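Local coordinates for cellulosomal scaffoldin anchoring protein C (Acetivibrio cellulolyticus, PDB 4UYP) that anchors the multienzyme cellulosome to the bacterial cell surface by binding, through its third cohesin domain, the dockerin of the adaptor scaffoldin ScaB, at the interface of chains A and C and the interface of chains A and B. Numbering follows the deposited sequence. Chains: chain A/B, Cellulosomal scaffoldin anchoring protein C; chain C, Cellulosomal scaffoldin adaptor protein B.

Contact 1: the interface of chains A and C. Residues chain A 35, 120, 122, 128; chain C 50-52.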
# COMPACT_ATOMS: atom_id res chain seq x y z
N SER A 35 -5.45 3.63 12.52
CA SER A 35 -5.73 2.64 11.49
C SER A 35 -4.44 1.99 11.11
O SER A 35 -3.33 2.59 11.16
CB SER A 35 -6.38 3.26 10.30
OG SER A 35 -5.46 4.19 9.58
N SER A 120 -2.24 5.32 10.43
CA SER A 120 -1.98 6.54 11.20
C SER A 120 -2.35 6.26 12.64
O SER A 120 -3.18 5.41 12.93
CB SER A 120 -2.79 7.73 10.70
OG SER A 120 -4.17 7.76 11.00
N TYR A 122 -3.17 8.28 16.62
CA TYR A 122 -3.52 9.56 17.23
C TYR A 122 -3.59 9.46 18.72
O TYR A 122 -4.13 8.50 19.29
CB TYR A 122 -4.88 9.97 16.68
CG TYR A 122 -4.83 10.58 15.31
CD1 TYR A 122 -4.77 9.71 14.19
CD2 TYR A 122 -4.76 11.96 15.07
CE1 TYR A 122 -4.68 10.22 12.94
CE2 TYR A 122 -4.64 12.46 13.80
CZ TYR A 122 -4.57 11.56 12.75
OH TYR A 122 -4.37 12.14 11.50
N GLU A 128 -1.93 14.02 16.27
CA GLU A 128 -1.40 12.79 15.64
C GLU A 128 -0.04 12.41 16.24
O GLU A 128 0.77 13.29 16.69
CB GLU A 128 -1.18 13.02 14.16
CG GLU A 128 -0.81 11.76 13.36
CD GLU A 128 -0.66 12.03 11.86
OE1 GLU A 128 -0.77 13.15 11.33
OE2 GLU A 128 -0.38 10.95 11.21
N LYS C 50 -8.64 10.52 7.24
CA LYS C 50 -7.90 9.64 8.12
C LYS C 50 -8.81 9.20 9.25
O LYS C 50 -9.96 9.71 9.45
CB LYS C 50 -6.63 10.25 8.62
CG LYS C 50 -5.74 10.80 7.46
CD LYS C 50 -4.62 11.55 8.01
CE LYS C 50 -3.64 10.60 8.64
NZ LYS C 50 -2.52 11.30 9.26
N ILE C 51 -8.29 8.25 10.03
CA ILE C 51 -9.16 7.69 11.08
C ILE C 51 -9.61 8.75 12.10
O ILE C 51 -10.70 8.62 12.66
CB ILE C 51 -8.46 6.51 11.80
CG1 ILE C 51 -9.45 5.73 12.66
CG2 ILE C 51 -7.25 6.98 12.56
CD1 ILE C 51 -10.72 5.16 12.03
N ASN C 52 -8.76 9.80 12.31
CA ASN C 52 -9.23 10.80 13.29
C ASN C 52 -10.38 11.59 12.73
O ASN C 52 -11.21 12.05 13.60
CB ASN C 52 -8.08 11.72 13.70
CG ASN C 52 -7.73 12.65 12.57
OD1 ASN C 52 -7.56 12.25 11.40
ND2 ASN C 52 -7.60 13.97 12.90
O HOH W 1 -5.90 6.85 9.08
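C:Asn52 lies against one face of the A:Tyr122 ring, its carboxamide nearly parallel to the aromatic plane, 8° away. Its CB sits over the middle of the ring, 3.4 Å from the centroid in a CH-pi contact, and the amide reaches from there toward the phenol end. Placing CG between the backbone N and the carbonyl carbon (chi1 72°) lays the amide along the ring; its oxygen OD1 stacks above A:Tyr122 OH at 3.2 Å, not a well-directed hydrogen bond. The opposite face carries A:Glu128 CG near the rim, so the ring is packed from both sides.

C:Lys50 crosses the tyrosine at about a right angle. A bend at chi3 (72°) turns its end past A:Ser120 CB, and the ammonium NZ donates to A:Tyr122 OH at 3.0 Å. The same NZ forms a salt bridge with A:Glu128 OE2 at 2.9 Å, weak as a hydrogen bond. The extended glutamate thus both backs the ring and pairs with the lysine.

Beside them, C:Ile51 CG2 rests 3.5 Å from A:Ser120 OG. A water 2.9 Å from C:Ile51 N also meets A:Ser35 OG and A:Ser120 OG.

The dockerin residues lie in its second EF-hand-like calcium loop, opening helix 51-61. The engineered change lies in helix 15-26 and probably steers binding to this second site, where the type I interaction attaches ScaB to ScaC.

Contact 2: the interface of chains A and B. Residues chain A 113-115, 134, 136; chain B 113-114, 134, 136.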
# COMPACT_ATOMS: atom_id res chain seq x y z
N THR A 113 3.53 -6.15 4.40
CA THR A 113 4.08 -4.81 4.44
C THR A 113 3.12 -3.83 5.08
O THR A 113 1.92 -3.95 4.91
CB THR A 113 4.46 -4.36 2.98
OG1 THR A 113 3.36 -4.40 2.10
CG2 THR A 113 5.58 -5.26 2.47
N THR A 114 3.62 -2.80 5.75
CA THR A 114 2.81 -1.75 6.27
C THR A 114 2.49 -0.69 5.26
O THR A 114 3.44 -0.14 4.64
CB THR A 114 3.50 -1.09 7.48
OG1 THR A 114 3.86 -2.06 8.44
CG2 THR A 114 2.55 -0.09 8.14
N ASN A 115 1.27 -0.28 5.05
CA ASN A 115 0.94 0.69 4.07
C ASN A 115 0.85 2.04 4.76
O ASN A 115 -0.17 2.41 5.39
CB ASN A 115 -0.39 0.32 3.39
CG ASN A 115 -0.69 1.21 2.22
OD1 ASN A 115 -0.49 2.48 2.27
ND2 ASN A 115 -1.26 0.64 1.13
N TYR A 134 7.30 2.10 11.55
CA TYR A 134 6.71 0.83 11.09
C TYR A 134 7.85 -0.18 10.81
O TYR A 134 8.88 0.20 10.14
CB TYR A 134 5.83 1.05 9.89
CG TYR A 134 4.75 2.15 10.01
CD1 TYR A 134 4.04 2.43 11.22
CD2 TYR A 134 4.40 2.87 8.84
CE1 TYR A 134 3.16 3.52 11.28
CE2 TYR A 134 3.44 3.82 8.79
CZ TYR A 134 2.89 4.22 9.99
OH TYR A 134 1.91 5.27 10.08
N ASP A 136 8.26 -4.17 9.09
CA ASP A 136 7.45 -5.20 8.36
C ASP A 136 7.87 -6.57 8.64
O ASP A 136 8.89 -6.85 9.32
CB ASP A 136 7.51 -4.82 6.89
CG ASP A 136 6.64 -3.58 6.61
OD1 ASP A 136 6.17 -2.96 7.52
OD2 ASP A 136 6.66 -3.19 5.42
N THR B 113 7.21 3.28 2.37
CA THR B 113 7.01 1.82 2.51
C THR B 113 6.86 1.05 1.21
O THR B 113 6.15 1.51 0.38
CB THR B 113 5.68 1.55 3.38
OG1 THR B 113 4.54 2.16 2.86
CG2 THR B 113 5.87 2.18 4.85
N THR B 114 7.52 -0.07 1.08
CA THR B 114 7.30 -0.97 -0.13
C THR B 114 5.93 -1.64 -0.05
O THR B 114 5.65 -2.25 1.02
CB THR B 114 8.37 -1.98 -0.17
OG1 THR B 114 9.69 -1.38 -0.18
CG2 THR B 114 8.23 -2.80 -1.52
N TYR B 134 12.92 -6.65 1.27
CA TYR B 134 12.81 -5.20 1.14
C TYR B 134 13.21 -4.54 2.42
O TYR B 134 12.97 -5.11 3.52
CB TYR B 134 11.37 -4.85 1.05
CG TYR B 134 10.46 -5.48 0.15
CD1 TYR B 134 10.85 -5.96 -1.10
CD2 TYR B 134 9.15 -5.58 0.51
CE1 TYR B 134 9.96 -6.56 -1.96
CE2 TYR B 134 8.22 -6.10 -0.33
CZ TYR B 134 8.60 -6.57 -1.52
OH TYR B 134 7.67 -7.09 -2.31
N ASP B 136 12.57 -0.82 4.05
CA ASP B 136 11.89 0.48 3.83
C ASP B 136 12.79 1.63 4.41
O ASP B 136 13.79 1.46 5.08
CB ASP B 136 10.54 0.47 4.54
CG ASP B 136 9.47 -0.36 3.86
OD1 ASP B 136 9.81 -0.79 2.73
OD2 ASP B 136 8.38 -0.47 4.49
O HOH W 2 7.96 -3.04 3.19
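A:Thr113 and B:Thr113 share a rotamer, with chi1 of 58° and 56°, that sets each methyl CG2 anti to its own carbonyl carbon and each OG1 between the backbone N and that carbon. Both side chains thereby face the partner's Thr114 carbonyl, a mutual exchange about the two-fold axis. B:Thr113 OG1 makes a weak hydrogen bond to A:Thr114 O at 3.1 Å; in the reverse sense A:Thr113 OG1 lies 3.3 Å from B:Thr114 O. The methyl of A:Thr113 also comes in at the edge of the B:Tyr134 ring, in its plane, with CG2 3.9 Å from CE2. B:Thr114 CG2 covers a face of that ring.

Near the axis the carboxylates of A:Asp136 and B:Asp136 meet, their planes almost perpendicular at 83° and their OD2 atoms 3.4 Å apart. Two like charges so close would probably raise the affinity of one or both groups for a proton, although donors within each chain should temper this. A:Thr114 OG1 gives a hydrogen bond of 2.6 Å to A:Asp136 OD1, on the syn side but tilted from the plane, while A:Thr114 N is divided between OD2, met from above the plane, and, weakly, OD1. In chain B the backbone N of B:Thr114 goes to B:Asp136 OD1, which also accepts from B:Thr114 OG1, the hydroxyl arriving nearly along the C-O axis. The difference amounts to a small shift of the carboxylate. A water held by A:Asp136 OD2 at 2.6 Å also lies 3.3 Å from B:Thr114 O, a longer link.

Asp136 belongs to a known calcium-binding site of this cohesin, but no calcium is bound to chain A here. The contact joins two cohesin copies and may reflect crystal packing. In each domain it lies at the end of strand 109-114, beside strand 133-135 and the loop residue that follows it, within the jelly-roll beta-sandwich of the cohesin.

About 18 Å separates the centres of the C-alpha atoms of contact 1 and contact 2, and no residue belongs to both. Chain A is the common partner: contact 1 uses strands 33-39, 120-122 and 127-128, whereas contact 2 uses strand 109-114 and the region of strand 133-135. Strands 109-114 and 120-122 follow one another in sequence. Because the two surfaces are separate, dockerin and second cohesin bind chain A at once in the deposited assembly of two cohesins and two dockerins. Contact 1 is the recognised anchoring interaction; the structure alone does not show whether contact 2 forms in the cell.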